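Local coordinates for alpha-amylase (Eisenia fetida, PDB 6M4K), which probably catalyses the endohydrolysis of alpha-1,4-glucosidic linkages in starch-like polysaccharides, as a calcium- and chloride-dependent member of glycoside hydrolase family 13, at residues Gln35-Asp39 and His40-Gly44; Phe259-Gly262 and Gln263-Asn267; Thr315-Thr318 and Phe319-Asn323; Arg387-Glu390 and Met391-Val395. All coordinates share one frame; numbering follows the deposited sequence. Where two conformers were deposited one is given.

Interaction 1: Gln35-Asp39 and His40-Gly44; sequences QWLAD and HNYCG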
loop_
_atom_site.group_PDB
_atom_site.type_symbol
_atom_site.label_atom_id
_atom_site.label_comp_id
_atom_site.label_asym_id
_atom_site.label_seq_id
_atom_site.Cartn_x
_atom_site.Cartn_y
_atom_site.Cartn_z
ATOM N N GLN A 35 -3.818 -17.095 7.437
ATOM C CA GLN A 35 -3.922 -18.414 6.819
ATOM C C GLN A 35 -4.332 -18.295 5.357
ATOM O O GLN A 35 -3.739 -18.929 4.477
ATOM C CB GLN A 35 -4.912 -19.298 7.579
ATOM C CG GLN A 35 -4.973 -20.721 7.041
ATOM C CD GLN A 35 -3.651 -21.451 7.194
ATOM O OE1 GLN A 35 -3.287 -21.863 8.297
ATOM N NE2 GLN A 35 -2.920 -21.603 6.096
ATOM N N TRP A 36 -5.370 -17.495 5.086
ATOM C CA TRP A 36 -5.809 -17.270 3.713
ATOM C C TRP A 36 -4.693 -16.645 2.883
ATOM O O TRP A 36 -4.436 -17.062 1.745
ATOM C CB TRP A 36 -7.065 -16.380 3.712
ATOM C CG TRP A 36 -7.726 -16.317 2.361
ATOM C CD1 TRP A 36 -8.795 -17.066 1.931
ATOM C CD2 TRP A 36 -7.344 -15.492 1.251
ATOM N NE1 TRP A 36 -9.097 -16.745 0.629
ATOM C CE2 TRP A 36 -8.222 -15.785 0.184
ATOM C CE3 TRP A 36 -6.350 -14.523 1.059
ATOM C CZ2 TRP A 36 -8.126 -15.159 -1.066
ATOM C CZ3 TRP A 36 -6.251 -13.901 -0.177
ATOM C CH2 TRP A 36 -7.134 -14.224 -1.228
ATOM N N LEU A 37 -4.019 -15.644 3.447
ATOM C CA LEU A 37 -2.931 -14.981 2.743
ATOM C C LEU A 37 -1.795 -15.943 2.426
ATOM O O LEU A 37 -1.253 -15.915 1.320
ATOM C CB LEU A 37 -2.420 -13.809 3.570
ATOM C CG LEU A 37 -3.412 -12.653 3.671
ATOM C CD1 LEU A 37 -3.033 -11.732 4.824
ATOM C CD2 LEU A 37 -3.460 -11.869 2.370
ATOM N N ALA A 38 -1.418 -16.789 3.389
ATOM C CA ALA A 38 -0.379 -17.784 3.130
ATOM C C ALA A 38 -0.798 -18.745 2.024
ATOM O O ALA A 38 -0.010 -19.048 1.123
ATOM C CB ALA A 38 -0.049 -18.542 4.420
ATOM N N ASP A 39 -2.046 -19.221 2.071
ATOM C CA ASP A 39 -2.534 -20.153 1.056
ATOM C C ASP A 39 -2.515 -19.540 -0.336
ATOM O O ASP A 39 -2.422 -20.269 -1.331
ATOM C CB ASP A 39 -3.957 -20.614 1.391
ATOM C CG ASP A 39 -4.022 -21.499 2.623
ATOM O OD1 ASP A 39 -2.969 -21.992 3.076
ATOM O OD2 ASP A 39 -5.145 -21.710 3.125
ATOM N N HIS A 40 -2.617 -18.214 -0.428
ATOM C CA HIS A 40 -2.602 -17.506 -1.697
ATOM C C HIS A 40 -1.264 -16.843 -1.972
ATOM O O HIS A 40 -1.137 -16.072 -2.932
ATOM C CB HIS A 40 -3.767 -16.520 -1.766
ATOM C CG HIS A 40 -5.090 -17.207 -1.822
ATOM N ND1 HIS A 40 -5.700 -17.728 -0.702
ATOM C CD2 HIS A 40 -5.885 -17.530 -2.870
ATOM C CE1 HIS A 40 -6.832 -18.315 -1.054
ATOM N NE2 HIS A 40 -6.967 -18.208 -2.363
ATOM N N ASN A 41 -0.262 -17.149 -1.157
ATOM C CA ASN A 41 1.118 -16.760 -1.428
ATOM C C ASN A 41 1.308 -15.248 -1.521
ATOM O O ASN A 41 2.064 -14.741 -2.351
ATOM C CB ASN A 41 1.706 -17.538 -2.600
ATOM C CG ASN A 41 1.948 -18.973 -2.223
ATOM O OD1 ASN A 41 2.691 -19.242 -1.285
ATOM N ND2 ASN A 41 1.269 -19.891 -2.880
ATOM N N TYR A 42 0.637 -14.533 -0.624
ATOM C CA TYR A 42 1.006 -13.165 -0.306
ATOM C C TYR A 42 2.113 -13.186 0.746
ATOM O O TYR A 42 2.191 -14.102 1.567
ATOM C CB TYR A 42 -0.200 -12.433 0.276
ATOM C CG TYR A 42 -1.276 -12.044 -0.719
ATOM C CD1 TYR A 42 -1.223 -10.820 -1.369
ATOM C CD2 TYR A 42 -2.357 -12.877 -0.982
ATOM C CE1 TYR A 42 -2.226 -10.413 -2.243
ATOM C CE2 TYR A 42 -3.370 -12.482 -1.869
ATOM C CZ TYR A 42 -3.283 -11.253 -2.489
ATOM O OH TYR A 42 -4.266 -10.819 -3.361
ATOM N N CYS A 43 2.969 -12.163 0.725
ATOM C CA CYS A 43 4.122 -12.148 1.627
ATOM C C CYS A 43 3.863 -11.498 2.978
ATOM O O CYS A 43 4.537 -11.856 3.957
ATOM C CB CYS A 43 5.285 -11.402 0.975
ATOM S SG CYS A 43 6.738 -11.094 2.073
ATOM N N GLY A 44 2.958 -10.532 3.067
ATOM C CA GLY A 44 2.856 -9.789 4.309
ATOM C C GLY A 44 1.733 -8.776 4.273
ATOM O O GLY A 44 1.067 -8.577 3.251
#
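The imidazole of His-40 lies over one face of the Trp-36 indole in an offset stack. The centroids of the imidazole and the six-membered ring are 3.6 Å apart and the planes meet at 16°. Tyr-42 comes to the edge of the same indole, its CE2 3.6 Å from Trp-36 CZ3. In the imidazole plane, ND1 of His-40 donates to Trp-36 O at 2.8 Å. With CG of Trp-36 anti to its own N (chi1 -169°), the indole lies where His-40 can make this bond and stack on it together. Stack and bond together fix the imidazole's rotation; the bond to a carbonyl puts a proton on ND1. Trp-36 O also accepts from His-40 N, which arrives from the other face of the carbonyl plane. CD2 of Leu-37 packs against CD2 of Tyr-42 at 3.7 Å. The backbone closes in a Schellman motif: Tyr-42 N binds Leu-37 O at 3.0 Å and Asn-41 N binds Ala-38 O, with Asn-41 at positive phi. The side chain of Asn-41 turns to Arg-16. The motif ends helix 27-39 and turns the chain into barrel strand 44-47. Helix 389-401 packs alongside, with Tyr-392 edge-to-face on His-40.

Interaction 2: Phe259-Gly262 and Gln263-Asn267; sequences FKHG and QNLGN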
loop_
_atom_site.group_PDB
_atom_site.type_symbol
_atom_site.label_atom_id
_atom_site.label_comp_id
_atom_site.label_asym_id
_atom_site.label_seq_id
_atom_site.Cartn_x
_atom_site.Cartn_y
_atom_site.Cartn_z
ATOM N N PHE A 259 4.174 7.540 -5.555
ATOM C CA PHE A 259 2.827 7.986 -5.890
ATOM C C PHE A 259 2.654 8.299 -7.376
ATOM O O PHE A 259 1.520 8.328 -7.869
ATOM C CB PHE A 259 2.451 9.190 -5.024
ATOM C CG PHE A 259 2.059 8.823 -3.622
ATOM C CD1 PHE A 259 3.022 8.638 -2.631
ATOM C CD2 PHE A 259 0.720 8.627 -3.302
ATOM C CE1 PHE A 259 2.650 8.284 -1.343
ATOM C CE2 PHE A 259 0.343 8.271 -2.016
ATOM C CZ PHE A 259 1.304 8.096 -1.037
ATOM N N LYS A 260 3.742 8.517 -8.117
ATOM C CA LYS A 260 3.578 8.728 -9.556
ATOM C C LYS A 260 3.043 7.484 -10.245
ATOM O O LYS A 260 2.383 7.585 -11.279
ATOM C CB LYS A 260 4.905 9.136 -10.204
ATOM C CG LYS A 260 5.435 10.478 -9.729
ATOM C CD LYS A 260 6.883 10.689 -10.193
ATOM C CE LYS A 260 7.450 12.019 -9.695
ATOM N NZ LYS A 260 8.896 12.142 -10.048
ATOM N N HIS A 261 3.316 6.312 -9.683
ATOM C CA HIS A 261 2.925 5.050 -10.303
ATOM C C HIS A 261 1.405 4.952 -10.436
ATOM O O HIS A 261 0.874 4.736 -11.533
ATOM C CB HIS A 261 3.534 3.934 -9.447
ATOM C CG HIS A 261 3.036 2.553 -9.718
ATOM N ND1 HIS A 261 3.755 1.635 -10.459
ATOM C CD2 HIS A 261 1.943 1.898 -9.261
ATOM C CE1 HIS A 261 3.109 0.483 -10.458
ATOM N NE2 HIS A 261 2.007 0.617 -9.738
ATOM N N GLY A 262 0.685 5.138 -9.330
ATOM C CA GLY A 262 -0.769 5.068 -9.393
ATOM C C GLY A 262 -1.387 6.245 -10.122
ATOM O O GLY A 262 -2.442 6.109 -10.751
ATOM N N GLN A 263 -0.750 7.416 -10.049
ATOM C CA GLN A 263 -1.217 8.552 -10.834
ATOM C C GLN A 263 -1.142 8.235 -12.319
ATOM O O GLN A 263 -2.108 8.456 -13.064
ATOM C CB GLN A 263 -0.380 9.789 -10.504
ATOM C CG GLN A 263 -0.723 10.431 -9.169
ATOM C CD GLN A 263 -1.964 11.306 -9.241
ATOM O OE1 GLN A 263 -2.197 11.997 -10.235
ATOM N NE2 GLN A 263 -2.768 11.277 -8.189
ATOM N N ASN A 264 0.004 7.710 -12.762
ATOM C CA ASN A 264 0.208 7.429 -14.179
ATOM C C ASN A 264 -0.685 6.288 -14.653
ATOM O O ASN A 264 -1.347 6.400 -15.691
ATOM C CB ASN A 264 1.688 7.140 -14.465
ATOM C CG ASN A 264 2.562 8.395 -14.383
ATOM O OD1 ASN A 264 3.741 8.333 -14.001
ATOM N ND2 ASN A 264 2.002 9.526 -14.761
ATOM N N LEU A 265 -0.713 5.173 -13.919
ATOM C CA LEU A 265 -1.569 4.061 -14.326
ATOM C C LEU A 265 -3.043 4.449 -14.287
ATOM O O LEU A 265 -3.828 4.025 -15.147
ATOM C CB LEU A 265 -1.290 2.817 -13.478
ATOM C CG LEU A 265 0.100 2.205 -13.666
ATOM C CD1 LEU A 265 0.260 0.971 -12.808
ATOM C CD2 LEU A 265 0.362 1.867 -15.130
ATOM N N GLY A 266 -3.435 5.253 -13.299
ATOM C CA GLY A 266 -4.810 5.727 -13.249
ATOM C C GLY A 266 -5.172 6.549 -14.471
ATOM O O GLY A 266 -6.184 6.299 -15.132
ATOM N N ASN A 267 -4.323 7.515 -14.814
ATOM C CA ASN A 267 -4.574 8.321 -16.004
ATOM C C ASN A 267 -4.604 7.466 -17.265
ATOM O O ASN A 267 -5.431 7.695 -18.157
ATOM C CB ASN A 267 -3.518 9.425 -16.111
ATOM C CG ASN A 267 -3.827 10.611 -15.220
ATOM O OD1 ASN A 267 -4.996 10.901 -14.948
ATOM N ND2 ASN A 267 -2.793 11.305 -14.760
#
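Four backbone hydrogen bonds join Phe-259-Gly-262 to Gln-263-Asn-267, each from an N to the carbonyl four residues earlier. Leu-265 N to His-261 O is the straightest, 2.9 Å with an angle of 173° at the hydrogen. Asn-264 N reaches Lys-260 O at 2.8 Å and Gly-266 N reaches Gly-262 O at 2.9 Å. Gln-263 N to Phe-259 O is longer at 3.3 Å.

The apolar contact is a CH-pi interaction. Methyl CD1 of Leu-265 sits over one face of the His-261 imidazole, 3.9 Å from its centroid and shifted toward the rim. Its nearest ring atom is NE2 of His-261, at 3.5 Å. CG of His-261 is anti to the backbone N (chi1 168°), which swings the ring along the helix toward Leu-265. NE2 also hydrogen-bonds to Glu-332, so the ring is held by its rim as well as its face.

Other polar ends bond beyond the two segments. NZ of Lys-260 binds Gly-288 O, OD1 of Asn-264 binds Gln-289, and NE2 of Gln-263, in the conformer given, binds Ala-310 O. These bonds tie the helix to the loops beside it.

The pattern is that of a regular alpha-helix. Helix 259-270 follows strand 255-257 and leads on to strand 295-297, a beta-alpha-beta unit of the TIM barrel found in the catalytic domain of family 13 glycoside hydrolases.

Interaction 3: Thr315-Thr318 and Phe319-Asn323; sequences TILT and FFEAN. With SO4 (sulfate ion), chain F.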
loop_
_atom_site.group_PDB
_atom_site.type_symbol
_atom_site.label_atom_id
_atom_site.label_comp_id
_atom_site.label_asym_id
_atom_site.label_seq_id
_atom_site.Cartn_x
_atom_site.Cartn_y
_atom_site.Cartn_z
ATOM N N THR A 315 -8.369 10.773 -11.179
ATOM C CA THR A 315 -7.176 10.082 -11.675
ATOM C C THR A 315 -6.984 8.737 -10.980
ATOM O O THR A 315 -6.905 7.696 -11.640
ATOM C CB THR A 315 -5.912 10.941 -11.516
ATOM O OG1 THR A 315 -5.961 12.051 -12.424
ATOM C CG2 THR A 315 -4.657 10.121 -11.814
ATOM N N ILE A 316 -6.917 8.744 -9.646
ATOM C CA ILE A 316 -6.698 7.504 -8.909
ATOM C C ILE A 316 -7.851 6.535 -9.146
ATOM O O ILE A 316 -9.027 6.923 -9.156
ATOM C CB ILE A 316 -6.505 7.818 -7.416
ATOM C CG1 ILE A 316 -5.273 8.707 -7.193
ATOM C CG2 ILE A 316 -6.387 6.529 -6.602
ATOM C CD1 ILE A 316 -3.965 8.121 -7.744
ATOM N N LEU A 317 -7.522 5.262 -9.335
ATOM C CA LEU A 317 -8.521 4.211 -9.449
ATOM C C LEU A 317 -8.673 3.480 -8.121
ATOM O O LEU A 317 -7.692 3.244 -7.404
ATOM C CB LEU A 317 -8.145 3.227 -10.555
ATOM C CG LEU A 317 -8.269 3.806 -11.964
ATOM C CD1 LEU A 317 -7.582 2.908 -12.989
ATOM C CD2 LEU A 317 -9.757 4.004 -12.309
ATOM N N THR A 318 -9.920 3.147 -7.784
ATOM C CA THR A 318 -10.264 2.539 -6.509
ATOM C C THR A 318 -11.355 1.512 -6.752
ATOM O O THR A 318 -11.843 1.347 -7.870
ATOM C CB THR A 318 -10.805 3.583 -5.529
ATOM O OG1 THR A 318 -12.137 3.956 -5.934
ATOM C CG2 THR A 318 -9.943 4.823 -5.510
ATOM N N PHE A 319 -11.766 0.828 -5.682
ATOM C CA PHE A 319 -12.839 -0.159 -5.801
ATOM C C PHE A 319 -14.149 0.453 -6.297
ATOM O O PHE A 319 -15.015 -0.286 -6.775
ATOM C CB PHE A 319 -13.051 -0.910 -4.478
ATOM C CG PHE A 319 -13.631 -0.067 -3.373
ATOM C CD1 PHE A 319 -15.010 0.029 -3.211
ATOM C CD2 PHE A 319 -12.811 0.598 -2.484
ATOM C CE1 PHE A 319 -15.552 0.789 -2.198
ATOM C CE2 PHE A 319 -13.351 1.363 -1.457
ATOM C CZ PHE A 319 -14.736 1.458 -1.318
ATOM N N PHE A 320 -14.309 1.776 -6.208
ATOM C CA PHE A 320 -15.493 2.418 -6.778
ATOM C C PHE A 320 -15.491 2.384 -8.304
ATOM O O PHE A 320 -16.552 2.546 -8.918
ATOM C CB PHE A 320 -15.622 3.859 -6.267
ATOM C CG PHE A 320 -16.174 3.972 -4.870
ATOM C CD1 PHE A 320 -17.519 3.747 -4.625
ATOM C CD2 PHE A 320 -15.361 4.336 -3.807
ATOM C CE1 PHE A 320 -18.033 3.861 -3.341
ATOM C CE2 PHE A 320 -15.870 4.451 -2.529
ATOM C CZ PHE A 320 -17.206 4.219 -2.296
ATOM N N GLU A 321 -14.330 2.193 -8.932
ATOM C CA GLU A 321 -14.229 2.024 -10.375
ATOM C C GLU A 321 -13.673 0.628 -10.631
ATOM O O GLU A 321 -12.575 0.469 -11.170
ATOM C CB GLU A 321 -13.317 3.101 -10.981
ATOM C CG GLU A 321 -13.743 4.547 -10.678
ATOM C CD GLU A 321 -13.302 5.040 -9.303
ATOM O OE1 GLU A 321 -12.193 4.663 -8.854
ATOM O OE2 GLU A 321 -14.065 5.792 -8.655
ATOM N N ALA A 322 -14.439 -0.394 -10.246
ATOM C CA ALA A 322 -13.875 -1.727 -10.050
ATOM C C ALA A 322 -13.292 -2.311 -11.329
ATOM O O ALA A 322 -12.236 -2.961 -11.294
ATOM C CB ALA A 322 -14.938 -2.659 -9.468
ATOM N N ASN A 323 -13.959 -2.121 -12.471
ATOM C CA ASN A 323 -13.471 -2.750 -13.694
ATOM C C ASN A 323 -12.122 -2.175 -14.105
ATOM O O ASN A 323 -11.183 -2.918 -14.412
ATOM C CB ASN A 323 -14.494 -2.597 -14.822
ATOM C CG ASN A 323 -14.265 -3.582 -15.944
ATOM O OD1 ASN A 323 -14.141 -4.788 -15.711
ATOM N ND2 ASN A 323 -14.182 -3.076 -17.170
HETATM S S SO4 F . -15.771 0.976 -13.849
HETATM O O1 SO4 F . -14.310 0.951 -13.864
HETATM O O2 SO4 F . -16.240 1.072 -15.227
HETATM O O3 SO4 F . -16.252 -0.265 -13.237
HETATM O O4 SO4 F . -16.246 2.117 -13.070
#
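OE1 of Glu-321 takes the backbone N-H of Thr-318 at 2.9 Å, met nearly end-on to its C-O bond. The hydroxyl OG1 of Thr-318 lies 3.0 Å from the same OE1, though its proton has another acceptor within reach. The Glu-321 chain folds back at chi2 (81°), which brings the carboxylate over Thr-318. In return, Glu-321 N donates to Thr-318 O at 2.8 Å, from above the carbonyl plane. The two residues therefore hold each other through backbone and side chain.

OG1 of Thr-318 also accepts from Phe-320 N at 3.1 Å. It lies at the edge of the Phe-320 ring, in its plane. CE1 of Phe-319 covers one face of that ring, near its centre. CD2 of Leu-317 packs on CB of Glu-321 at 3.9 Å.

Glu-321 is the N-cap residue of helix 322-334. At this end a sulfate ion, probably from the crystallisation liquor, accepts from Asn-323 N through O3 at 3.0 Å and also binds Met-324 N. Were Glu-321 an alanine, Thr-318 N would probably lose its side-chain acceptor and the loop be freer to shift.

The bond from Thr-318 N to OE1 ties the carboxylate to the loop before the helix. Arg-270 and Arg-350 add at most weak support, through long ion pairs with Glu-321. The N-H groups of Asn-323 and Met-324 probably offer a site suited to an anion.

Interaction 4: Arg387-Glu390 and Met391-Val395; sequences RWRE and MYNMV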
loop_
_atom_site.group_PDB
_atom_site.type_symbol
_atom_site.label_atom_id
_atom_site.label_comp_id
_atom_site.label_asym_id
_atom_site.label_seq_id
_atom_site.Cartn_x
_atom_site.Cartn_y
_atom_site.Cartn_z
ATOM N N ARG A 387 -8.906 -10.490 -1.823
ATOM C CA ARG A 387 -9.638 -11.733 -2.035
ATOM C C ARG A 387 -10.414 -11.777 -3.348
ATOM O O ARG A 387 -11.089 -12.780 -3.612
ATOM C CB ARG A 387 -10.601 -11.999 -0.873
ATOM C CG ARG A 387 -9.959 -12.372 0.455
ATOM C CD ARG A 387 -10.905 -13.282 1.223
ATOM N NE ARG A 387 -10.443 -13.632 2.558
ATOM C CZ ARG A 387 -10.928 -14.664 3.240
ATOM N NH1 ARG A 387 -11.864 -15.431 2.689
ATOM N NH2 ARG A 387 -10.478 -14.943 4.456
ATOM N N TRP A 388 -10.365 -10.733 -4.173
ATOM C CA TRP A 388 -10.986 -10.817 -5.489
ATOM C C TRP A 388 -10.182 -11.772 -6.356
ATOM O O TRP A 388 -8.951 -11.707 -6.385
ATOM C CB TRP A 388 -10.997 -9.448 -6.164
ATOM C CG TRP A 388 -11.837 -8.382 -5.508
ATOM C CD1 TRP A 388 -12.511 -8.459 -4.325
ATOM C CD2 TRP A 388 -12.073 -7.068 -6.019
ATOM N NE1 TRP A 388 -13.162 -7.265 -4.068
ATOM C CE2 TRP A 388 -12.904 -6.398 -5.100
ATOM C CE3 TRP A 388 -11.664 -6.395 -7.175
ATOM C CZ2 TRP A 388 -13.340 -5.092 -5.306
ATOM C CZ3 TRP A 388 -12.089 -5.096 -7.374
ATOM C CH2 TRP A 388 -12.919 -4.458 -6.443
ATOM N N ARG A 389 -10.878 -12.641 -7.096
ATOM C CA ARG A 389 -10.180 -13.619 -7.926
ATOM C C ARG A 389 -9.239 -12.940 -8.913
ATOM O O ARG A 389 -8.130 -13.431 -9.167
ATOM C CB ARG A 389 -11.182 -14.513 -8.672
ATOM C CG ARG A 389 -10.526 -15.598 -9.542
ATOM C CD ARG A 389 -11.558 -16.299 -10.434
ATOM N NE ARG A 389 -12.055 -15.335 -11.405
ATOM C CZ ARG A 389 -13.221 -14.708 -11.328
ATOM N NH1 ARG A 389 -14.080 -14.975 -10.348
ATOM N NH2 ARG A 389 -13.520 -13.803 -12.256
ATOM N N GLU A 390 -9.670 -11.823 -9.508
ATOM C CA GLU A 390 -8.824 -11.134 -10.472
ATOM C C GLU A 390 -7.525 -10.673 -9.827
ATOM O O GLU A 390 -6.475 -10.659 -10.483
ATOM C CB GLU A 390 -9.579 -9.954 -11.085
ATOM C CG GLU A 390 -10.875 -10.345 -11.824
ATOM C CD GLU A 390 -12.129 -10.333 -10.951
ATOM O OE1 GLU A 390 -12.042 -10.436 -9.707
ATOM O OE2 GLU A 390 -13.235 -10.205 -11.523
ATOM N N MET A 391 -7.572 -10.333 -8.538
ATOM C CA MET A 391 -6.369 -9.934 -7.816
ATOM C C MET A 391 -5.533 -11.141 -7.415
ATOM O O MET A 391 -4.350 -11.217 -7.739
ATOM C CB MET A 391 -6.733 -9.136 -6.567
ATOM C CG MET A 391 -6.805 -7.653 -6.789
ATOM S SD MET A 391 -7.999 -7.216 -8.069
ATOM C CE MET A 391 -8.136 -5.450 -7.807
ATOM N N TYR A 392 -6.123 -12.092 -6.691
ATOM C CA TYR A 392 -5.280 -13.170 -6.181
ATOM C C TYR A 392 -4.756 -14.071 -7.288
ATOM O O TYR A 392 -3.646 -14.597 -7.169
ATOM C CB TYR A 392 -5.908 -13.928 -5.008
ATOM C CG TYR A 392 -7.132 -14.782 -5.292
ATOM C CD1 TYR A 392 -7.044 -15.954 -6.028
ATOM C CD2 TYR A 392 -8.365 -14.436 -4.760
ATOM C CE1 TYR A 392 -8.165 -16.742 -6.259
ATOM C CE2 TYR A 392 -9.485 -15.224 -4.964
ATOM C CZ TYR A 392 -9.383 -16.360 -5.723
ATOM O OH TYR A 392 -10.514 -17.136 -5.939
ATOM N N ASN A 393 -5.498 -14.233 -8.389
ATOM C CA ASN A 393 -4.950 -15.015 -9.491
ATOM C C ASN A 393 -3.855 -14.258 -10.230
ATOM O O ASN A 393 -2.952 -14.879 -10.798
ATOM C CB ASN A 393 -6.057 -15.483 -10.434
ATOM C CG ASN A 393 -6.641 -16.815 -10.010
ATOM O OD1 ASN A 393 -6.240 -17.379 -8.990
ATOM N ND2 ASN A 393 -7.583 -17.333 -10.795
ATOM N N MET A 394 -3.903 -12.923 -10.221
ATOM C CA MET A 394 -2.790 -12.159 -10.762
ATOM C C MET A 394 -1.614 -12.096 -9.796
ATOM O O MET A 394 -0.478 -11.916 -10.248
ATOM C CB MET A 394 -3.226 -10.763 -11.212
ATOM C CG MET A 394 -4.019 -10.767 -12.523
ATOM S SD MET A 394 -3.183 -11.598 -13.889
ATOM C CE MET A 394 -1.649 -10.667 -13.980
ATOM N N VAL A 395 -1.850 -12.259 -8.494
ATOM C CA VAL A 395 -0.734 -12.464 -7.575
ATOM C C VAL A 395 -0.045 -13.787 -7.871
ATOM O O VAL A 395 1.189 -13.861 -7.914
ATOM C CB VAL A 395 -1.219 -12.358 -6.122
ATOM C CG1 VAL A 395 -0.170 -12.877 -5.125
ATOM C CG2 VAL A 395 -1.622 -10.914 -5.814
#
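The face of the Tyr-392 ring rests on the backbone of Arg-389. CA of Arg-389 is 3.7 Å from the ring centroid, 21° off its normal, in a CH-pi contact. At the ring's edge, CE2 of Tyr-392 comes to 3.2 Å from Arg-387 O. CG of Tyr-392 stands between its N and carbonyl carbon (chi1 68°), which folds the ring back over the preceding turn. With a glycine here, the CA of Arg-389 is likely to lose the ring that faces it and a gap to open beside Arg-387 O.

Met-391 makes the second side-chain contact. It runs beside Trp-388, pointing the same way. In the conformer given, methyl CE of Met-391 touches CE3 of Trp-388 at 3.7 Å and the sulfur SD lies oblique to the six-membered ring, a Met-aromatic contact with 5.1 Å to the centroid. On another side of the helix, CG of Arg-389 passes ND2 of Asn-393 at 3.6 Å.

Trp-388 is the N-cap residue of helix 389-401, which follows the last barrel strand, 339-344. The O of Trp-388 receives Tyr-392 N at 2.9 Å, nearly in line with the C=O bond, and more weakly Met-391 N. Asn-393 N binds Arg-389 O at 2.9 Å, continuing the helix.

Outer partners fix the polar ends. NE of Arg-387 forms a salt bridge with Glu-33. NE1 of Trp-388 donates to Ile-383 O. NE of Arg-389 and ND2 of Asn-393 reach the carbonyls of Ile-453 and Val-452, in the C-terminal all-beta domain. OE2 of Glu-390 makes a salt bridge with Lys-326 and accepts a hydrogen bond from Asn-490.

In the fold
The four contacts follow one another along the chain and belong to the catalytic TIM barrel. Interactions 1 and 4 have centres about 12 Å apart and touch: CZ of Arg-387 comes to 3.5 Å from CD1 of Trp-36, in a cation-pi contact. Interactions 2 and 3 are equally close. OD1 of Asn-267 and OG1 of Thr-315 are 2.9 Å apart and hydrogen-bonded, joining helix 259-270 to the loop before helix 322-334. Trp-388 links interactions 3 and 4 by packing on Phe-319 and Ala-322. Interactions 1 and 2 lie on opposite sides of the chain's centre. No contact reaches the calcium site; Phe-259 is about 10 Å from the calcium ligand His-204, between side chains.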